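Local coordinates for protein CRISPR system Cmr subunit Cmr1-1 (Pyrococcus furiosus, PDB 4W8Z) that is an RNA-binding subunit that, together with Cmr6, caps the type III-B Cmr ribonucleoprotein complex in CRISPR antiviral defence, at residues A[41-49]-A[141-152]; A[159-167]-A[283-291]. All coordinates share one frame; numbering follows the deposited sequence.

From the N terminus, strand 8-16 leads into helix 38-54, which carries the first segment of contact 1. That contact closes a loop when the chain, after 91 intervening residues, reaches segment 141-152 on helix 136-152. Contact 2 opens only afterwards, at residues 159-167, and spans 115 residues before strand 284-291 completes it; the two loops are therefore in series and neither crosses the other. Contact 1 joins two helices of the N-terminal RAMP domain, whereas contact 2 ties that domain to the C-terminal one. Their centres lie about 14 Å apart, yet they touch: Trp44 CH2 is 3.5 Å from Trp285 CH2, and Val150 packs on the backbone of Met166 and Lys167.

Contact 1: A[41-49]-A[141-152]; sequences AMRWWFRAL and LATLSLWALVSL
Trp45 lays its indole against the backbone of the last turns of helix 141-152, and Trp45 has more surface buried here than any other residue of the contact. Ala148 O stands 4.0 Å above the ring plane, over the centre of the Trp45 indole, while Leu149 N lies over the same face nearer the rim. Trp44 CZ3 covers the opposite face, so the indole is sandwiched. Its six-membered end meets Leu152, with Trp45 CH2 3.6 Å from Leu152 CB, and the two side chains cross at about a right angle.

Met42 is a knob in a hole made by Ala142, Ser145, Leu146 and Leu149. The bend at its last torsion (chi3 57°) turns the methyl toward helix 141-152, bringing Met42 CE to 3.5 Å from Ala142 O, while Met42 SD rests 4.1 Å from Leu146 CB. The segment axes approach to 8.1 Å at 101°, nearly perpendicular. These are the two helices of the ferredoxin-like βαββαβ unit of the RAMP domain, and Leu131 of strand 126-133 touches both Met42 and Ala142.

At the closest backbone approach Ser145 faces Phe46, their CA atoms 5.1 Å apart. Ser145 CB packs on Met42 O. The Ser145 hydroxyl turns back along its own helix, OG lying 2.8 Å from Leu141 O, which also accepts from Ser145 N on the other face of the carbonyl plane. With its hydrogen bond made inside its own helix, Ser145 OG touches Phe46 CB at 3.3 Å and lies at the edge of the ring, in its plane. Beside Met42, Leu149 sets both methyls against Ala41 CB.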
loop_
_atom_site.group_PDB
_atom_site.type_symbol
_atom_site.label_atom_id
_atom_site.label_comp_id
_atom_site.label_asym_id
_atom_site.label_seq_id
_atom_site.Cartn_x
_atom_site.Cartn_y
_atom_site.Cartn_z
ATOM N N ALA A 41 1.486 6.915 -6.631
ATOM C CA ALA A 41 0.633 6.068 -5.808
ATOM C C ALA A 41 -0.839 6.478 -5.894
ATOM O O ALA A 41 -1.726 5.624 -5.851
ATOM C CB ALA A 41 1.104 6.098 -4.373
ATOM N N MET A 42 -1.091 7.781 -6.009
ATOM C CA MET A 42 -2.445 8.290 -6.223
ATOM C C MET A 42 -3.011 7.736 -7.523
ATOM O O MET A 42 -4.156 7.279 -7.576
ATOM C CB MET A 42 -2.458 9.822 -6.256
ATOM C CG MET A 42 -2.357 10.486 -4.891
ATOM S SD MET A 42 -2.316 12.285 -5.009
ATOM C CE MET A 42 -3.838 12.590 -5.899
ATOM N N ARG A 43 -2.190 7.773 -8.568
ATOM C CA ARG A 43 -2.571 7.236 -9.864
ATOM C C ARG A 43 -2.882 5.752 -9.736
ATOM O O ARG A 43 -3.858 5.261 -10.306
ATOM C CB ARG A 43 -1.462 7.461 -10.889
ATOM C CG ARG A 43 -1.925 7.355 -12.327
ATOM C CD ARG A 43 -0.756 7.199 -13.276
ATOM N NE ARG A 43 -1.152 7.484 -14.649
ATOM C CZ ARG A 43 -0.997 8.667 -15.230
ATOM N NH1 ARG A 43 -0.447 9.665 -14.551
ATOM N NH2 ARG A 43 -1.388 8.852 -16.488
ATOM N N TRP A 44 -2.053 5.043 -8.973
ATOM C CA TRP A 44 -2.263 3.618 -8.749
ATOM C C TRP A 44 -3.609 3.379 -8.086
ATOM O O TRP A 44 -4.367 2.501 -8.495
ATOM C CB TRP A 44 -1.151 3.021 -7.887
ATOM C CG TRP A 44 -1.156 1.518 -7.887
ATOM C CD1 TRP A 44 -0.398 0.702 -8.669
ATOM C CD2 TRP A 44 -1.963 0.652 -7.071
ATOM N NE1 TRP A 44 -0.677 -0.617 -8.395
ATOM C CE2 TRP A 44 -1.635 -0.675 -7.419
ATOM C CE3 TRP A 44 -2.927 0.872 -6.080
ATOM C CZ2 TRP A 44 -2.236 -1.778 -6.815
ATOM C CZ3 TRP A 44 -3.527 -0.222 -5.484
ATOM C CH2 TRP A 44 -3.179 -1.532 -5.854
ATOM N N TRP A 45 -3.903 4.176 -7.064
ATOM C CA TRP A 45 -5.103 3.969 -6.269
ATOM C C TRP A 45 -6.363 4.404 -6.990
ATOM O O TRP A 45 -7.450 3.915 -6.688
ATOM C CB TRP A 45 -4.978 4.687 -4.923
ATOM C CG TRP A 45 -4.384 3.786 -3.902
ATOM C CD1 TRP A 45 -3.132 3.859 -3.368
ATOM C CD2 TRP A 45 -5.000 2.628 -3.331
ATOM N NE1 TRP A 45 -2.937 2.830 -2.481
ATOM C CE2 TRP A 45 -4.068 2.057 -2.441
ATOM C CE3 TRP A 45 -6.252 2.020 -3.481
ATOM C CZ2 TRP A 45 -4.348 0.909 -1.698
ATOM C CZ3 TRP A 45 -6.529 0.882 -2.744
ATOM C CH2 TRP A 45 -5.580 0.338 -1.862
ATOM N N PHE A 46 -6.227 5.309 -7.951
ATOM C CA PHE A 46 -7.373 5.676 -8.768
ATOM C C PHE A 46 -7.838 4.471 -9.571
ATOM O O PHE A 46 -9.033 4.240 -9.730
ATOM C CB PHE A 46 -7.043 6.835 -9.708
ATOM C CG PHE A 46 -8.103 7.089 -10.732
ATOM C CD1 PHE A 46 -9.251 7.785 -10.398
ATOM C CD2 PHE A 46 -7.962 6.617 -12.026
ATOM C CE1 PHE A 46 -10.235 8.011 -11.338
ATOM C CE2 PHE A 46 -8.941 6.839 -12.969
ATOM C CZ PHE A 46 -10.080 7.539 -12.625
ATOM N N ARG A 47 -6.879 3.704 -10.077
ATOM C CA ARG A 47 -7.184 2.542 -10.900
ATOM C C ARG A 47 -7.867 1.460 -10.076
ATOM O O ARG A 47 -8.730 0.741 -10.572
ATOM C CB ARG A 47 -5.916 1.985 -11.541
ATOM C CG ARG A 47 -5.162 2.971 -12.409
ATOM C CD ARG A 47 -4.207 2.230 -13.322
ATOM N NE ARG A 47 -4.893 1.115 -13.971
ATOM C CZ ARG A 47 -4.421 0.441 -15.014
ATOM N NH1 ARG A 47 -3.251 0.766 -15.549
ATOM N NH2 ARG A 47 -5.127 -0.558 -15.526
ATOM N N ALA A 48 -7.470 1.352 -8.813
ATOM C CA ALA A 48 -8.043 0.356 -7.917
ATOM C C ALA A 48 -9.475 0.719 -7.545
ATOM O O ALA A 48 -10.325 -0.157 -7.382
ATOM C CB ALA A 48 -7.189 0.210 -6.669
ATOM N N LEU A 49 -9.742 2.015 -7.410
ATOM C CA LEU A 49 -11.092 2.485 -7.117
ATOM C C LEU A 49 -11.986 2.359 -8.344
ATOM O O LEU A 49 -12.999 1.662 -8.319
ATOM C CB LEU A 49 -11.079 3.939 -6.633
ATOM C CG LEU A 49 -10.383 4.246 -5.307
ATOM C CD1 LEU A 49 -10.678 5.675 -4.870
ATOM C CD2 LEU A 49 -10.789 3.256 -4.228
ATOM N N LEU A 141 -12.384 12.868 -7.644
ATOM C CA LEU A 141 -11.675 11.622 -7.908
ATOM C C LEU A 141 -10.208 11.678 -7.471
ATOM O O LEU A 141 -9.636 10.673 -7.050
ATOM C CB LEU A 141 -11.767 11.273 -9.394
ATOM C CG LEU A 141 -13.161 10.886 -9.888
ATOM C CD1 LEU A 141 -13.187 10.791 -11.400
ATOM C CD2 LEU A 141 -13.587 9.577 -9.260
ATOM N N ALA A 142 -9.602 12.855 -7.576
ATOM C CA ALA A 142 -8.224 13.042 -7.142
ATOM C C ALA A 142 -8.118 12.900 -5.625
ATOM O O ALA A 142 -7.229 12.219 -5.115
ATOM C CB ALA A 142 -7.704 14.401 -7.590
ATOM N N THR A 143 -9.039 13.542 -4.913
ATOM C CA THR A 143 -9.045 13.511 -3.455
ATOM C C THR A 143 -9.359 12.111 -2.926
ATOM O O THR A 143 -8.741 11.648 -1.963
ATOM C CB THR A 143 -10.053 14.533 -2.886
ATOM O OG1 THR A 143 -9.476 15.843 -2.947
ATOM C CG2 THR A 143 -10.398 14.222 -1.444
ATOM N N LEU A 144 -10.307 11.434 -3.565
ATOM C CA LEU A 144 -10.620 10.056 -3.206
ATOM C C LEU A 144 -9.385 9.177 -3.340
ATOM O O LEU A 144 -9.109 8.343 -2.477
ATOM C CB LEU A 144 -11.755 9.517 -4.075
ATOM C CG LEU A 144 -13.159 9.917 -3.621
ATOM C CD1 LEU A 144 -14.168 9.657 -4.711
ATOM C CD2 LEU A 144 -13.544 9.169 -2.356
ATOM N N SER A 145 -8.639 9.376 -4.424
ATOM C CA SER A 145 -7.389 8.653 -4.645
ATOM C C SER A 145 -6.413 8.862 -3.498
ATOM O O SER A 145 -5.889 7.897 -2.938
ATOM C CB SER A 145 -6.744 9.095 -5.953
ATOM O OG SER A 145 -7.557 8.735 -7.052
ATOM N N LEU A 146 -6.176 10.125 -3.156
ATOM C CA LEU A 146 -5.270 10.469 -2.066
ATOM C C LEU A 146 -5.765 9.917 -0.734
ATOM O O LEU A 146 -4.969 9.428 0.071
ATOM C CB LEU A 146 -5.092 11.983 -1.969
ATOM C CG LEU A 146 -4.253 12.488 -0.794
ATOM C CD1 LEU A 146 -2.880 11.849 -0.779
ATOM C CD2 LEU A 146 -4.127 13.984 -0.877
ATOM N N TRP A 147 -7.073 10.007 -0.507
ATOM C CA TRP A 147 -7.686 9.417 0.678
ATOM C C TRP A 147 -7.356 7.930 0.758
ATOM O O TRP A 147 -7.022 7.418 1.827
ATOM C CB TRP A 147 -9.204 9.613 0.671
ATOM C CG TRP A 147 -9.881 9.075 1.904
ATOM C CD1 TRP A 147 -10.253 9.787 3.013
ATOM C CD2 TRP A 147 -10.257 7.714 2.160
ATOM N NE1 TRP A 147 -10.841 8.955 3.939
ATOM C CE2 TRP A 147 -10.853 7.678 3.441
ATOM C CE3 TRP A 147 -10.149 6.523 1.431
ATOM C CZ2 TRP A 147 -11.335 6.500 4.009
ATOM C CZ3 TRP A 147 -10.628 5.352 1.997
ATOM C CH2 TRP A 147 -11.214 5.351 3.274
ATOM N N ALA A 148 -7.457 7.248 -0.382
ATOM C CA ALA A 148 -7.195 5.813 -0.456
ATOM C C ALA A 148 -5.717 5.507 -0.217
ATOM O O ALA A 148 -5.374 4.529 0.453
ATOM C CB ALA A 148 -7.643 5.258 -1.803
ATOM N N LEU A 149 -4.850 6.350 -0.766
ATOM C CA LEU A 149 -3.409 6.201 -0.581
ATOM C C LEU A 149 -3.019 6.263 0.897
ATOM O O LEU A 149 -2.188 5.485 1.359
ATOM C CB LEU A 149 -2.660 7.280 -1.367
ATOM C CG LEU A 149 -1.170 7.438 -1.065
ATOM C CD1 LEU A 149 -0.456 6.110 -1.240
ATOM C CD2 LEU A 149 -0.556 8.505 -1.961
ATOM N N VAL A 150 -3.626 7.185 1.636
ATOM C CA VAL A 150 -3.321 7.335 3.052
ATOM C C VAL A 150 -3.976 6.233 3.885
ATOM O O VAL A 150 -3.388 5.729 4.840
ATOM C CB VAL A 150 -3.766 8.719 3.573
ATOM C CG1 VAL A 150 -3.493 8.852 5.065
ATOM C CG2 VAL A 150 -3.054 9.825 2.806
ATOM N N SER A 151 -5.190 5.848 3.503
ATOM C CA SER A 151 -5.965 4.873 4.271
ATOM C C SER A 151 -5.515 3.418 4.088
ATOM O O SER A 151 -5.547 2.633 5.040
ATOM C CB SER A 151 -7.443 4.989 3.909
ATOM O OG SER A 151 -7.947 6.258 4.286
ATOM N N LEU A 152 -5.099 3.056 2.875
ATOM C CA LEU A 152 -4.755 1.663 2.583
ATOM C C LEU A 152 -3.365 1.488 1.967
ATOM O O LEU A 152 -2.837 0.374 1.911
ATOM C CB LEU A 152 -5.798 1.054 1.646
ATOM C CG LEU A 152 -7.263 1.140 2.075
ATOM C CD1 LEU A 152 -8.154 0.944 0.870
ATOM C CD2 LEU A 152 -7.580 0.116 3.150
#

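Contact 2: A[159-167]-A[283-291]; sequences SRRGTGSMK and PLWFGVVEI
Lys167 and Glu290 form a salt bridge that is nearly symmetric: Lys167 NZ is 2.9 Å from Glu290 OE1 and comes almost as near to OE2, although each hydrogen bond is weak in geometry. Glu290 reaches across with CG anti to its backbone N and an extended chain beyond. Two backbone amides of strand 284-291 supply straighter bonds. Phe286 N donates to Arg160 O at 2.9 Å with an N-H...O angle of 169°, arriving above the carbonyl plane rather than on a lone pair. Val288 N donates to Ser165 OG at 3.0 Å and 173°, its acceptor being a side-chain hydroxyl.

A single bridge, pairing Arg161 with Phe286, joins the backbones. The glycine-containing turn ahead of strand 166-172 is consistent with the glycine-rich loop of RAMP proteins, which commonly contributes to RNA binding; here it meets a strand of the C-terminal domain's sheet. Thr18, just past strand 8-16, holds the turn, its hydroxyl bonded to Gly162 O and Ser165 N.

Around the polar bonds, two aromatic rings carry the packing. Arg160 CG sits squarely over the five-membered ring of Trp285, 3.4 Å from its centroid, in a CH-pi contact. The guanidinium plane of Arg160 is 82° from the Trp285 ring, so the aliphatic chain, not a flat cation stack, does the touching. Arg161 CA lies over one face of Phe286 but nearer the rim, 3.8 Å from the ring centroid, and Arg161 CB touches Phe286 CZ at 3.7 Å. The guanidinium of Arg161 continues outward to Val317 O, while Phe244 stacks on the Phe286 ring.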
loop_
_atom_site.group_PDB
_atom_site.type_symbol
_atom_site.label_atom_id
_atom_site.label_comp_id
_atom_site.label_asym_id
_atom_site.label_seq_id
_atom_site.Cartn_x
_atom_site.Cartn_y
_atom_site.Cartn_z
ATOM N N SER A 159 7.428 -0.071 0.667
ATOM C CA SER A 159 6.172 0.416 1.238
ATOM C C SER A 159 5.084 -0.666 1.342
ATOM O O SER A 159 4.106 -0.494 2.068
ATOM C CB SER A 159 5.655 1.608 0.428
ATOM O OG SER A 159 6.091 1.527 -0.919
ATOM N N ARG A 160 5.256 -1.776 0.629
ATOM C CA ARG A 160 4.367 -2.926 0.795
ATOM C C ARG A 160 4.751 -3.731 2.031
ATOM O O ARG A 160 4.038 -4.654 2.433
ATOM C CB ARG A 160 4.397 -3.824 -0.441
ATOM C CG ARG A 160 3.729 -3.210 -1.660
ATOM C CD ARG A 160 3.929 -4.078 -2.885
ATOM N NE ARG A 160 5.344 -4.232 -3.191
ATOM C CZ ARG A 160 5.835 -5.089 -4.080
ATOM N NH1 ARG A 160 5.026 -5.893 -4.761
ATOM N NH2 ARG A 160 7.142 -5.147 -4.283
ATOM N N ARG A 161 5.878 -3.371 2.634
ATOM C CA ARG A 161 6.359 -4.064 3.819
ATOM C C ARG A 161 6.559 -3.129 5.006
ATOM O O ARG A 161 7.513 -3.285 5.770
ATOM C CB ARG A 161 7.676 -4.782 3.529
ATOM C CG ARG A 161 7.596 -5.923 2.537
ATOM C CD ARG A 161 8.867 -6.740 2.634
ATOM N NE ARG A 161 9.013 -7.712 1.557
ATOM C CZ ARG A 161 9.972 -8.634 1.521
ATOM N NH1 ARG A 161 10.859 -8.708 2.509
ATOM N NH2 ARG A 161 10.041 -9.482 0.501
ATOM N N GLY A 162 5.679 -2.147 5.157
ATOM C CA GLY A 162 5.664 -1.357 6.372
ATOM C C GLY A 162 6.290 0.023 6.334
ATOM O O GLY A 162 6.131 0.781 7.282
ATOM N N THR A 163 6.997 0.368 5.267
ATOM C CA THR A 163 7.555 1.712 5.181
ATOM C C THR A 163 6.570 2.676 4.525
ATOM O O THR A 163 5.698 2.268 3.761
ATOM C CB THR A 163 8.881 1.745 4.391
ATOM O OG1 THR A 163 8.610 1.639 2.990
ATOM C CG2 THR A 163 9.799 0.618 4.822
ATOM N N GLY A 164 6.715 3.960 4.827
ATOM C CA GLY A 164 5.964 4.979 4.124
ATOM C C GLY A 164 4.477 4.994 4.420
ATOM O O GLY A 164 3.685 5.492 3.618
ATOM N N SER A 165 4.088 4.451 5.570
ATOM C CA SER A 165 2.712 4.602 6.027
ATOM C C SER A 165 2.470 6.051 6.432
ATOM O O SER A 165 3.293 6.657 7.115
ATOM C CB SER A 165 2.413 3.663 7.189
ATOM O OG SER A 165 2.303 2.326 6.739
ATOM N N MET A 166 1.339 6.600 6.005
ATOM C CA MET A 166 1.054 8.015 6.189
ATOM C C MET A 166 -0.223 8.269 6.980
ATOM O O MET A 166 -1.101 7.410 7.063
ATOM C CB MET A 166 0.953 8.699 4.824
ATOM C CG MET A 166 2.207 8.549 3.984
ATOM S SD MET A 166 3.557 9.560 4.616
ATOM C CE MET A 166 4.963 8.731 3.885
ATOM N N LYS A 167 -0.314 9.461 7.562
ATOM C CA LYS A 167 -1.561 9.937 8.148
ATOM C C LYS A 167 -1.754 11.403 7.784
ATOM O O LYS A 167 -0.789 12.099 7.468
ATOM C CB LYS A 167 -1.566 9.750 9.668
ATOM C CG LYS A 167 -0.790 10.803 10.443
ATOM C CD LYS A 167 -0.646 10.385 11.892
ATOM C CE LYS A 167 -0.683 11.577 12.819
ATOM N NZ LYS A 167 -0.862 11.144 14.238
ATOM N N PRO A 283 -1.337 -11.139 -3.738
ATOM C CA PRO A 283 -0.462 -10.148 -3.098
ATOM C C PRO A 283 -0.959 -9.712 -1.719
ATOM O O PRO A 283 -2.164 -9.551 -1.509
ATOM C CB PRO A 283 -0.496 -8.967 -4.071
ATOM C CG PRO A 283 -0.821 -9.577 -5.385
ATOM C CD PRO A 283 -1.742 -10.720 -5.092
ATOM N N LEU A 284 -0.029 -9.531 -0.789
ATOM C CA LEU A 284 -0.355 -9.004 0.531
ATOM C C LEU A 284 0.562 -7.827 0.861
ATOM O O LEU A 284 1.781 -7.932 0.764
ATOM C CB LEU A 284 -0.238 -10.103 1.592
ATOM C CG LEU A 284 -0.698 -9.801 3.021
ATOM C CD1 LEU A 284 -1.114 -11.088 3.713
ATOM C CD2 LEU A 284 0.395 -9.112 3.821
ATOM N N TRP A 285 -0.035 -6.703 1.240
ATOM C CA TRP A 285 0.736 -5.545 1.679
ATOM C C TRP A 285 0.500 -5.349 3.158
ATOM O O TRP A 285 -0.565 -5.692 3.662
ATOM C CB TRP A 285 0.336 -4.274 0.930
ATOM C CG TRP A 285 0.434 -4.338 -0.559
ATOM C CD1 TRP A 285 0.869 -5.387 -1.317
ATOM C CD2 TRP A 285 0.081 -3.299 -1.476
ATOM N NE1 TRP A 285 0.806 -5.060 -2.651
ATOM C CE2 TRP A 285 0.323 -3.783 -2.773
ATOM C CE3 TRP A 285 -0.427 -2.008 -1.324
ATOM C CZ2 TRP A 285 0.080 -3.022 -3.911
ATOM C CZ3 TRP A 285 -0.665 -1.249 -2.455
ATOM C CH2 TRP A 285 -0.409 -1.758 -3.732
ATOM N N PHE A 286 1.479 -4.800 3.864
ATOM C CA PHE A 286 1.212 -4.391 5.233
ATOM C C PHE A 286 1.884 -3.072 5.577
ATOM O O PHE A 286 2.811 -2.625 4.894
ATOM C CB PHE A 286 1.619 -5.484 6.232
ATOM C CG PHE A 286 3.070 -5.877 6.175
ATOM C CD1 PHE A 286 4.020 -5.207 6.934
ATOM C CD2 PHE A 286 3.477 -6.950 5.402
ATOM C CE1 PHE A 286 5.351 -5.586 6.897
ATOM C CE2 PHE A 286 4.806 -7.334 5.362
ATOM C CZ PHE A 286 5.745 -6.650 6.109
ATOM N N GLY A 287 1.383 -2.448 6.636
ATOM C CA GLY A 287 1.855 -1.154 7.081
ATOM C C GLY A 287 1.180 -0.815 8.393
ATOM O O GLY A 287 0.667 -1.702 9.073
ATOM N N VAL A 288 1.174 0.466 8.749
ATOM C CA VAL A 288 0.611 0.889 10.023
ATOM C C VAL A 288 -0.478 1.940 9.836
ATOM O O VAL A 288 -0.268 2.955 9.172
ATOM C CB VAL A 288 1.707 1.445 10.954
ATOM C CG1 VAL A 288 1.135 1.793 12.327
ATOM C CG2 VAL A 288 2.840 0.438 11.082
ATOM N N VAL A 289 -1.644 1.689 10.424
ATOM C CA VAL A 289 -2.734 2.650 10.400
ATOM C C VAL A 289 -2.976 3.179 11.814
ATOM O O VAL A 289 -2.853 2.442 12.795
ATOM C CB VAL A 289 -4.033 2.024 9.819
ATOM C CG1 VAL A 289 -4.517 0.854 10.681
ATOM C CG2 VAL A 289 -5.132 3.080 9.649
ATOM N N GLU A 290 -3.294 4.463 11.921
ATOM C CA GLU A 290 -3.625 5.045 13.215
ATOM C C GLU A 290 -5.139 5.105 13.417
ATOM O O GLU A 290 -5.863 5.708 12.623
ATOM C CB GLU A 290 -3.010 6.436 13.350
ATOM C CG GLU A 290 -3.280 7.098 14.689
ATOM C CD GLU A 290 -2.413 8.321 14.913
ATOM O OE1 GLU A 290 -1.200 8.251 14.610
ATOM O OE2 GLU A 290 -2.944 9.353 15.380
ATOM N N ILE A 291 -5.606 4.454 14.479
ATOM C CA ILE A 291 -7.024 4.443 14.824
ATOM C C ILE A 291 -7.209 4.861 16.278
ATOM O O ILE A 291 -6.673 4.222 17.185
ATOM C CB ILE A 291 -7.662 3.051 14.614
ATOM C CG1 ILE A 291 -7.287 2.487 13.243
ATOM C CG2 ILE A 291 -9.170 3.130 14.760
ATOM C CD1 ILE A 291 -7.746 1.063 13.017
#